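Local coordinates for protein transcriptional regulator Tm0710 (Thermotoga maritima, PDB 2A61) that probably binds DNA as a MarR-family transcriptional regulator, using a winged helix-turn-helix domain in each half of a two-chain assembly, at the interface of chains A and B. Sequence-based numbering; all coordinates share one arbitrary frame. Chains: chain A/B, transcriptional regulator Tm0710.

Contact 1: the interface of chains A and B. Residues chain A 32-34, 59, 63, 67; chain B 34, 57-59, 63.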
ATOM      1  N   THR A  32     -10.597  -8.639   5.514  1.00 16.38           N
ATOM      2  CA  THR A  32      -9.399  -9.086   4.804  1.00 17.39           C
ATOM      3  C   THR A  32      -8.700  -7.860   4.165  1.00 17.37           C
ATOM      4  O   THR A  32      -9.324  -6.791   4.007  1.00 15.84           O
ATOM      5  CB  THR A  32      -9.722 -10.119   3.692  1.00 16.91           C
ATOM      6  OG1 THR A  32     -10.317  -9.430   2.577  1.00 16.81           O
ATOM      7  CG2 THR A  32     -10.694 -11.279   4.196  1.00 17.66           C
ATOM      8  N   PRO A  33      -7.399  -7.997   3.805  1.00 16.66           N
ATOM      9  CA  PRO A  33      -6.683  -6.888   3.087  1.00 16.53           C
ATOM     10  C   PRO A  33      -7.416  -6.281   1.856  1.00 17.90           C
ATOM     11  O   PRO A  33      -7.465  -5.040   1.707  1.00 18.81           O
ATOM     12  CB  PRO A  33      -5.356  -7.541   2.679  1.00 16.56           C
ATOM     13  CG  PRO A  33      -5.137  -8.602   3.789  1.00 14.71           C
ATOM     14  CD  PRO A  33      -6.501  -9.131   4.177  1.00 16.05           C
ATOM     15  N   ALA A  34      -7.969  -7.135   0.989  1.00 17.02           N
ATOM     16  CA  ALA A  34      -8.684  -6.669  -0.176  1.00 17.08           C
ATOM     17  C   ALA A  34      -9.982  -5.984   0.221  1.00 17.70           C
ATOM     18  O   ALA A  34     -10.346  -4.955  -0.365  1.00 16.32           O
ATOM     19  CB  ALA A  34      -8.959  -7.813  -1.132  1.00 16.69           C
ATOM     20  N   VAL A  59      -8.778  -7.137  -9.704  1.00 22.09           N
ATOM     21  CA  VAL A  59      -9.431  -8.457  -9.699  1.00 21.86           C
ATOM     22  C   VAL A  59     -10.734  -8.426 -10.515  1.00 22.62           C
ATOM     23  O   VAL A  59     -11.356  -7.369 -10.674  1.00 21.85           O
ATOM     24  CB  VAL A  59      -9.714  -9.012  -8.245  1.00 22.45           C
ATOM     25  CG1 VAL A  59      -8.375  -9.360  -7.486  1.00 19.96           C
ATOM     26  CG2 VAL A  59     -10.653  -8.094  -7.422  1.00 20.35           C
ATOM     27  N   THR A  63     -14.922 -11.504  -8.083  1.00 21.61           N
ATOM     28  CA  THR A  63     -14.202 -11.393  -6.817  1.00 20.85           C
ATOM     29  C   THR A  63     -14.726 -10.187  -6.013  1.00 19.70           C
ATOM     30  O   THR A  63     -15.043 -10.289  -4.824  1.00 18.54           O
ATOM     31  CB  THR A  63     -12.693 -11.223  -7.068  1.00 21.44           C
ATOM     32  OG1 THR A  63     -12.190 -12.303  -7.851  1.00 22.56           O
ATOM     33  CG2 THR A  63     -11.926 -11.149  -5.747  1.00 20.47           C
ATOM     34  N   LEU A  67     -16.386  -9.972  -2.155  1.00 15.71           N
ATOM     35  CA  LEU A  67     -15.872  -9.079  -1.136  1.00 15.51           C
ATOM     36  C   LEU A  67     -16.903  -8.067  -0.618  1.00 15.36           C
ATOM     37  O   LEU A  67     -16.982  -7.846   0.568  1.00 15.18           O
ATOM     38  CB  LEU A  67     -14.596  -8.328  -1.632  1.00 14.93           C
ATOM     39  CG  LEU A  67     -13.399  -9.178  -2.128  1.00 16.15           C
ATOM     40  CD1 LEU A  67     -12.404  -8.325  -2.909  1.00 14.69           C
ATOM     41  CD2 LEU A  67     -12.691  -9.871  -0.911  1.00 15.62           C
TER
ATOM     42  N   ALA B  34      -3.372  -6.066  -7.867  1.00 19.85           N
ATOM     43  CA  ALA B  34      -3.244  -7.381  -7.205  1.00 18.99           C
ATOM     44  C   ALA B  34      -2.113  -8.270  -7.763  1.00 19.00           C
ATOM     45  O   ALA B  34      -1.434  -8.975  -7.018  1.00 17.71           O
ATOM     46  CB  ALA B  34      -4.583  -8.155  -7.241  1.00 20.38           C
ATOM     47  N   LEU B  57      -3.272 -11.155  -0.138  1.00 18.52           N
ATOM     48  CA  LEU B  57      -4.318 -10.394  -0.858  1.00 18.35           C
ATOM     49  C   LEU B  57      -5.662 -10.322  -0.137  1.00 19.02           C
ATOM     50  O   LEU B  57      -6.392  -9.315  -0.261  1.00 18.61           O
ATOM     51  CB  LEU B  57      -4.472 -10.910  -2.306  1.00 17.34           C
ATOM     52  CG  LEU B  57      -3.295 -10.824  -3.291  1.00 17.08           C
ATOM     53  CD1 LEU B  57      -3.603 -11.603  -4.555  1.00 21.93           C
ATOM     54  CD2 LEU B  57      -2.946  -9.401  -3.684  1.00 20.80           C
ATOM     55  N   GLY B  58      -5.987 -11.371   0.637  1.00 17.37           N
ATOM     56  CA  GLY B  58      -7.241 -11.444   1.410  1.00 17.47           C
ATOM     57  C   GLY B  58      -8.366 -11.922   0.520  1.00 17.25           C
ATOM     58  O   GLY B  58      -9.467 -11.352   0.531  1.00 16.62           O
ATOM     59  N   VAL B  59      -8.051 -12.892  -0.346  1.00 16.22           N
ATOM     60  CA  VAL B  59      -9.012 -13.385  -1.354  1.00 17.75           C
ATOM     61  C   VAL B  59      -9.001 -14.906  -1.336  1.00 18.39           C
ATOM     62  O   VAL B  59      -8.114 -15.540  -0.734  1.00 18.84           O
ATOM     63  CB  VAL B  59      -8.672 -12.883  -2.801  1.00 16.73           C
ATOM     64  CG1 VAL B  59      -8.822 -11.379  -2.875  1.00 18.32           C
ATOM     65  CG2 VAL B  59      -7.223 -13.321  -3.236  1.00 16.57           C
ATOM     66  N   THR B  63      -9.458 -16.862  -6.752  1.00 18.82           N
ATOM     67  CA  THR B  63      -8.923 -15.567  -7.223  1.00 20.13           C
ATOM     68  C   THR B  63      -7.418 -15.620  -7.433  1.00 20.69           C
ATOM     69  O   THR B  63      -6.913 -15.174  -8.473  1.00 20.34           O
ATOM     70  CB  THR B  63      -9.211 -14.454  -6.228  1.00 19.72           C
ATOM     71  OG1 THR B  63     -10.627 -14.383  -6.033  1.00 24.08           O
ATOM     72  CG2 THR B  63      -8.663 -13.086  -6.759  1.00 20.77           C
TER
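A:Thr32 and B:Gly58 are joined by a hydrogen bond. The side-chain hydroxyl OG1 of A:Thr32 donates to the backbone O of B:Gly58 over 2.9 Å, meeting a lone pair in the carbonyl plane at a C=O...donor angle of 124°. OG1 reaches it from the crowded position between its own backbone N and carbonyl carbon (chi1 75°). An alanine here would remove that donor and would probably leave the B:Gly58 carbonyl without its mate across the interface. Another hydrogen bond joins two copies of one residue: A:Thr63 and B:Thr63 meet tip to tip, their OG1 hydroxyls 3.2 Å apart, its direction not settled.

Apolar contacts fill in around these bonds. CB of A:Thr32 lies 3.6 Å from CA of B:Gly58, and the ring carbon CD of A:Pro33 touches the same CA. The side chains of A:Val59 and B:Thr63 cross at about a right angle, methyl CG1 of A:Val59 lying 3.8 Å from CG2 of B:Thr63 and also facing CB of B:Ala34; CG1 of B:Val59 in turn meets CB of A:Ala34.

In the winged helix-turn-helix fold, helix 33-45 of chain A meets the turn after helix 50-57 of chain B, and the threonine pair lies in the first turn of each recognition helix, 61-73.

Contact 2: the interface of chains A and B. Residues chain A 131, 134-135, 138; chain B 10, 13-14, 17.
The one flat side-chain group here, the carboxylate of B:Glu13, is turned away from the packing and takes no partner across it; the residue touches A:Lys135 through its aliphatic stem, CB lying 3.9 Å from CD of the lysine. The ammonium NZ of A:Lys135 stays 5.8 Å from OE1 of B:Glu13, too far for a salt bridge, although the opposite charges may still attract weakly.

The rest of the patch is mostly aliphatic and thioether packing, with B:Ile14 at its centre. The B:Ile14 and A:Leu131 side chains cross at about a right angle, CD1 of the isoleucine lying 3.7 Å from methyl CD2 and 3.5 Å from the backbone O of the leucine. The other branch, CG2, stands anti to the backbone N and meets CD2 of A:Leu134 and the sulfur SD of A:Met138. CG1 rests against CB of A:Lys135. Farther along, B:Met17 bends at its last torsion (chi3 -79°), bringing CE to within 3.7 Å of CB of A:Met138. At the opposite end, CG2 of B:Ile10 touches CB of A:Leu131.

Packing of helix 5-23 against the partner's helix 121-141 exemplifies a general principle, that terminal helices can hold a dimer together through apolar surface, consistent with the helical dimerisation region of MarR proteins.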
ATOM      1  N   LEU A 131      10.163  16.194   7.322  1.00 24.70           N
ATOM      2  CA  LEU A 131       9.080  15.473   6.629  1.00 23.32           C
ATOM      3  C   LEU A 131       8.109  16.439   5.963  1.00 22.87           C
ATOM      4  O   LEU A 131       7.598  16.163   4.885  1.00 22.73           O
ATOM      5  CB  LEU A 131       8.319  14.528   7.586  1.00 23.29           C
ATOM      6  CG  LEU A 131       9.089  13.311   8.145  1.00 22.18           C
ATOM      7  CD1 LEU A 131       8.358  12.729   9.336  1.00 23.87           C
ATOM      8  CD2 LEU A 131       9.281  12.221   7.086  1.00 25.14           C
ATOM      9  N   LEU A 134       9.926  17.391   2.881  0.50 24.27           N
ATOM     10  CA  LEU A 134       9.873  16.291   1.918  0.50 24.13           C
ATOM     11  C   LEU A 134       8.464  16.198   1.298  0.50 23.97           C
ATOM     12  O   LEU A 134       8.325  16.046   0.081  0.50 23.57           O
ATOM     13  CB  LEU A 134      10.295  14.957   2.585  0.50 24.03           C
ATOM     14  CG  LEU A 134      10.165  13.626   1.831  0.50 23.92           C
ATOM     15  CD1 LEU A 134      11.198  13.498   0.727  0.50 25.34           C
ATOM     16  CD2 LEU A 134      10.292  12.465   2.783  0.50 24.19           C
ATOM     17  N   LYS A 135       7.431  16.299   2.138  1.00 24.22           N
ATOM     18  CA  LYS A 135       6.030  16.245   1.666  1.00 24.72           C
ATOM     19  C   LYS A 135       5.754  17.357   0.628  1.00 24.50           C
ATOM     20  O   LYS A 135       5.099  17.119  -0.408  1.00 24.41           O
ATOM     21  CB  LYS A 135       5.058  16.306   2.847  1.00 24.03           C
ATOM     22  CG  LYS A 135       3.573  16.171   2.435  1.00 27.15           C
ATOM     23  CD  LYS A 135       2.598  16.204   3.618  1.00 26.91           C
ATOM     24  CE  LYS A 135       2.132  17.650   3.902  1.00 33.09           C
ATOM     25  NZ  LYS A 135       0.962  18.040   3.087  1.00 28.79           N
ATOM     26  N   MET A 138       7.519  16.606  -2.651  1.00 24.60           N
ATOM     27  CA  MET A 138       6.771  15.535  -3.318  1.00 23.32           C
ATOM     28  C   MET A 138       5.495  16.057  -3.954  1.00 23.13           C
ATOM     29  O   MET A 138       5.152  15.677  -5.052  1.00 24.20           O
ATOM     30  CB  MET A 138       6.428  14.398  -2.354  1.00 22.38           C
ATOM     31  CG  MET A 138       7.611  13.516  -2.026  1.00 23.36           C
ATOM     32  SD  MET A 138       7.130  12.169  -0.977  1.00 23.98           S
ATOM     33  CE  MET A 138       8.627  11.160  -1.069  1.00 24.79           C
TER
ATOM     34  N   ILE B  10       1.257  13.349   8.117  1.00 18.14           N
ATOM     35  CA  ILE B  10       2.239  13.820   7.159  1.00 18.80           C
ATOM     36  C   ILE B  10       3.003  12.618   6.597  1.00 18.40           C
ATOM     37  O   ILE B  10       3.247  12.539   5.410  1.00 17.92           O
ATOM     38  CB  ILE B  10       3.191  14.842   7.810  1.00 18.68           C
ATOM     39  CG1 ILE B  10       2.469  16.204   7.951  1.00 22.80           C
ATOM     40  CG2 ILE B  10       4.451  15.046   6.954  1.00 20.02           C
ATOM     41  CD1 ILE B  10       3.004  17.056   9.099  1.00 24.97           C
ATOM     42  N   GLU B  13       0.858  10.717   4.088  1.00 20.89           N
ATOM     43  CA  GLU B  13       0.813  11.405   2.800  1.00 20.43           C
ATOM     44  C   GLU B  13       2.073  11.147   1.997  1.00 18.83           C
ATOM     45  O   GLU B  13       1.991  10.973   0.801  1.00 17.86           O
ATOM     46  CB  GLU B  13       0.572  12.904   2.997  1.00 21.49           C
ATOM     47  CG  GLU B  13      -0.871  13.167   3.409  1.00 24.92           C
ATOM     48  CD  GLU B  13      -1.851  12.781   2.281  1.00 31.51           C
ATOM     49  OE1 GLU B  13      -1.721  13.302   1.144  1.00 37.37           O
ATOM     50  OE2 GLU B  13      -2.722  11.928   2.513  1.00 37.65           O
ATOM     51  N   ILE B  14       3.222  11.105   2.673  1.00 18.64           N
ATOM     52  CA  ILE B  14       4.500  10.829   2.014  1.00 19.75           C
ATOM     53  C   ILE B  14       4.444   9.396   1.444  1.00 19.57           C
ATOM     54  O   ILE B  14       4.775   9.174   0.282  1.00 21.58           O
ATOM     55  CB  ILE B  14       5.709  11.019   2.994  1.00 19.60           C
ATOM     56  CG1 ILE B  14       6.007  12.501   3.196  1.00 19.50           C
ATOM     57  CG2 ILE B  14       6.987  10.310   2.483  1.00 19.37           C
ATOM     58  CD1 ILE B  14       6.722  12.845   4.494  1.00 19.76           C
ATOM     59  N   MET B  17       2.096   9.079  -1.647  1.00 18.49           N
ATOM     60  CA  MET B  17       2.663   9.666  -2.863  1.00 18.92           C
ATOM     61  C   MET B  17       3.746   8.786  -3.456  1.00 18.77           C
ATOM     62  O   MET B  17       3.798   8.638  -4.689  1.00 18.24           O
ATOM     63  CB  MET B  17       3.223  11.087  -2.597  1.00 18.08           C
ATOM     64  CG  MET B  17       2.118  12.145  -2.530  1.00 19.53           C
ATOM     65  SD  MET B  17       2.651  13.870  -2.465  1.00 21.33           S
ATOM     66  CE  MET B  17       3.092  13.974  -0.722  1.00 20.14           C
TER

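Contact 3: the interface of chains A and B. Residues chain A 138, 141-144; chain B 17, 20-21, 24, 111.
A:Phe142 meets B:Met17 and B:Val20 with its ring, and B:Lys24 takes up its carbonyl. From CB, CG stands anti to the backbone N (chi1 -164°), sending the ring toward helix 5-23 of chain B. CG of A:Phe142 lies 4.1 Å from CG of B:Met17, which sits over the centre of one ring face in a CH-pi contact. CD1 passes carboxylate oxygen OE1 of B:Glu21, the ring and carboxylate planes 57° apart. CE1 of A:Phe142 comes 3.3 Å from the backbone O of B:Met17, a close contact and not a hydrogen bond, and packs on its CA. The tip CZ of A:Phe142 ends 3.6 Å from methyl CG1 of B:Val20.

The extended B:Lys24 carries NZ to two backbone acceptors, O of A:Phe142, approached from above the carbonyl plane, and O of A:Lys144, both 2.7 Å from NZ. A salt bridge within chain B, NZ of B:Lys24 to OE1 of B:Glu21 at 3.0 Å, is likely to steady the lysine tip. OE2 reaches O of A:Asn141 through a water.

B:Phe111 crosses A:Met138 at about a right angle, while its CE1 touches CB of A:Asn141.

Together these contacts hold the end of helix 121-141 and the tail after it against the partner's helices 5-23 and 95-119 and the turn at B:Lys24.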
ATOM      1  N   MET A 138       7.519  16.606  -2.651  1.00 24.60           N
ATOM      2  CA  MET A 138       6.771  15.535  -3.318  1.00 23.32           C
ATOM      3  C   MET A 138       5.495  16.057  -3.954  1.00 23.13           C
ATOM      4  O   MET A 138       5.152  15.677  -5.052  1.00 24.20           O
ATOM      5  CB  MET A 138       6.428  14.398  -2.354  1.00 22.38           C
ATOM      6  CG  MET A 138       7.611  13.516  -2.026  1.00 23.36           C
ATOM      7  SD  MET A 138       7.130  12.169  -0.977  1.00 23.98           S
ATOM      8  CE  MET A 138       8.627  11.160  -1.069  1.00 24.79           C
ATOM      9  N   ASN A 141       5.919  17.698  -7.275  1.00 28.08           N
ATOM     10  CA  ASN A 141       6.299  16.772  -8.366  1.00 26.55           C
ATOM     11  C   ASN A 141       5.310  15.622  -8.696  1.00 26.08           C
ATOM     12  O   ASN A 141       5.499  14.839  -9.654  1.00 24.72           O
ATOM     13  CB  ASN A 141       7.709  16.211  -8.071  1.00 27.49           C
ATOM     14  CG  ASN A 141       8.824  17.278  -8.226  1.00 27.05           C
ATOM     15  OD1 ASN A 141       9.325  17.855  -7.244  1.00 26.66           O
ATOM     16  ND2 ASN A 141       9.174  17.567  -9.463  1.00 30.13           N
ATOM     17  N   PHE A 142       4.242  15.523  -7.910  1.00 24.63           N
ATOM     18  CA  PHE A 142       3.320  14.402  -7.976  1.00 24.74           C
ATOM     19  C   PHE A 142       2.455  14.377  -9.240  1.00 24.80           C
ATOM     20  O   PHE A 142       1.802  13.355  -9.548  1.00 23.97           O
ATOM     21  CB  PHE A 142       2.433  14.451  -6.745  1.00 24.06           C
ATOM     22  CG  PHE A 142       1.702  13.181  -6.469  1.00 23.71           C
ATOM     23  CD1 PHE A 142       2.386  11.953  -6.400  1.00 21.23           C
ATOM     24  CD2 PHE A 142       0.321  13.218  -6.218  1.00 21.13           C
ATOM     25  CE1 PHE A 142       1.680  10.756  -6.108  1.00 18.99           C
ATOM     26  CE2 PHE A 142      -0.370  12.050  -5.893  1.00 20.41           C
ATOM     27  CZ  PHE A 142       0.310  10.813  -5.849  1.00 20.56           C
ATOM     28  N   SER A 143       2.448  15.490  -9.983  1.00 24.87           N
ATOM     29  CA  SER A 143       1.626  15.548 -11.224  1.00 25.31           C
ATOM     30  C   SER A 143       2.280  14.887 -12.462  1.00 25.15           C
ATOM     31  O   SER A 143       1.614  14.652 -13.482  1.00 25.09           O
ATOM     32  CB  SER A 143       1.233  17.018 -11.550  1.00 25.86           C
ATOM     33  OG  SER A 143       2.378  17.760 -12.010  1.00 23.96           O
ATOM     34  N   LYS A 144       3.565  14.554 -12.370  1.00 26.20           N
ATOM     35  CA  LYS A 144       4.307  14.024 -13.535  1.00 27.00           C
ATOM     36  C   LYS A 144       3.781  12.657 -13.959  1.00 27.10           C
ATOM     37  O   LYS A 144       3.581  11.766 -13.124  1.00 26.57           O
ATOM     38  CB  LYS A 144       5.812  13.968 -13.248  1.00 27.94           C
ATOM     39  CG  LYS A 144       6.673  13.633 -14.486  1.00 31.17           C
ATOM     40  CD  LYS A 144       8.143  13.951 -14.205  1.00 33.25           C
ATOM     41  CE  LYS A 144       9.093  13.069 -14.994  1.00 36.88           C
ATOM     42  NZ  LYS A 144      10.498  13.451 -14.623  1.00 39.25           N
TER
ATOM     43  N   MET B  17       2.096   9.079  -1.647  1.00 18.49           N
ATOM     44  CA  MET B  17       2.663   9.666  -2.863  1.00 18.92           C
ATOM     45  C   MET B  17       3.746   8.786  -3.456  1.00 18.77           C
ATOM     46  O   MET B  17       3.798   8.638  -4.689  1.00 18.24           O
ATOM     47  CB  MET B  17       3.223  11.087  -2.597  1.00 18.08           C
ATOM     48  CG  MET B  17       2.118  12.145  -2.530  1.00 19.53           C
ATOM     49  SD  MET B  17       2.651  13.870  -2.465  1.00 21.33           S
ATOM     50  CE  MET B  17       3.092  13.974  -0.722  1.00 20.14           C
ATOM     51  N   VAL B  20       2.111   5.661  -5.023  1.00 18.04           N
ATOM     52  CA  VAL B  20       1.403   5.925  -6.286  1.00 17.86           C
ATOM     53  C   VAL B  20       2.377   6.295  -7.389  1.00 17.27           C
ATOM     54  O   VAL B  20       2.209   5.902  -8.546  1.00 16.54           O
ATOM     55  CB  VAL B  20       0.306   7.026  -6.096  1.00 18.41           C
ATOM     56  CG1 VAL B  20      -0.170   7.586  -7.454  1.00 18.59           C
ATOM     57  CG2 VAL B  20      -0.871   6.441  -5.250  1.00 18.68           C
ATOM     58  N   GLU B  21       3.398   7.063  -7.030  1.00 17.69           N
ATOM     59  CA  GLU B  21       4.412   7.480  -8.003  1.00 19.20           C
ATOM     60  C   GLU B  21       5.067   6.250  -8.681  1.00 20.06           C
ATOM     61  O   GLU B  21       5.156   6.170  -9.933  1.00 20.64           O
ATOM     62  CB  GLU B  21       5.459   8.350  -7.305  1.00 18.81           C
ATOM     63  CG  GLU B  21       6.508   8.945  -8.255  1.00 22.00           C
ATOM     64  CD  GLU B  21       5.860   9.904  -9.228  1.00 26.43           C
ATOM     65  OE1 GLU B  21       4.845  10.500  -8.830  1.00 25.30           O
ATOM     66  OE2 GLU B  21       6.335  10.044 -10.368  1.00 26.90           O
ATOM     67  N   LYS B  24       2.942   4.296 -11.168  1.00 20.08           N
ATOM     68  CA  LYS B  24       2.613   4.861 -12.446  1.00 20.58           C
ATOM     69  C   LYS B  24       3.248   4.045 -13.564  1.00 20.80           C
ATOM     70  O   LYS B  24       2.756   4.047 -14.674  1.00 20.13           O
ATOM     71  CB  LYS B  24       3.064   6.312 -12.548  1.00 20.43           C
ATOM     72  CG  LYS B  24       2.213   7.289 -11.743  1.00 21.29           C
ATOM     73  CD  LYS B  24       2.783   8.727 -11.748  1.00 19.84           C
ATOM     74  CE  LYS B  24       1.951   9.636 -10.792  1.00 16.95           C
ATOM     75  NZ  LYS B  24       2.606  11.009 -10.700  1.00 17.83           N
ATOM     76  N   PHE B 111      11.956   9.908  -8.236  1.00 27.32           N
ATOM     77  CA  PHE B 111      11.043  10.803  -7.543  1.00 27.36           C
ATOM     78  C   PHE B 111      11.759  11.395  -6.344  1.00 28.24           C
ATOM     79  O   PHE B 111      11.720  12.613  -6.089  1.00 28.69           O
ATOM     80  CB  PHE B 111       9.790  10.027  -7.116  1.00 26.24           C
ATOM     81  CG  PHE B 111       8.711  10.883  -6.497  1.00 26.45           C
ATOM     82  CD1 PHE B 111       8.295  12.086  -7.120  1.00 25.94           C
ATOM     83  CD2 PHE B 111       8.071  10.474  -5.329  1.00 25.38           C
ATOM     84  CE1 PHE B 111       7.298  12.867  -6.576  1.00 23.47           C
ATOM     85  CE2 PHE B 111       7.035  11.224  -4.787  1.00 26.89           C
ATOM     86  CZ  PHE B 111       6.648  12.454  -5.423  1.00 27.60           C
TER
HETATM   87  O   HOH W   1       7.031  12.846 -10.300  1.00 36.80           O

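Contacts 2 and 3 are neighbours, about 10 Å apart between the centres of their C-alpha atoms, and share A:Met138 and B:Met17; they form a strip centred on helix 5-23 of chain B, extended by B:Lys24 and B:Phe111. Contact 1 is separate, about 28 Å from contact 2 and 26 Å from contact 3 by the same measure, and joins the two helix-turn-helix regions directly. Under the two-fold symmetry contact 1 includes a self-paired residue, Thr63 of each chain, whereas contacts 2 and 3 recur as separate twins. Pairing at both regions would probably restrict how far the DNA-binding domains can move relative to each other.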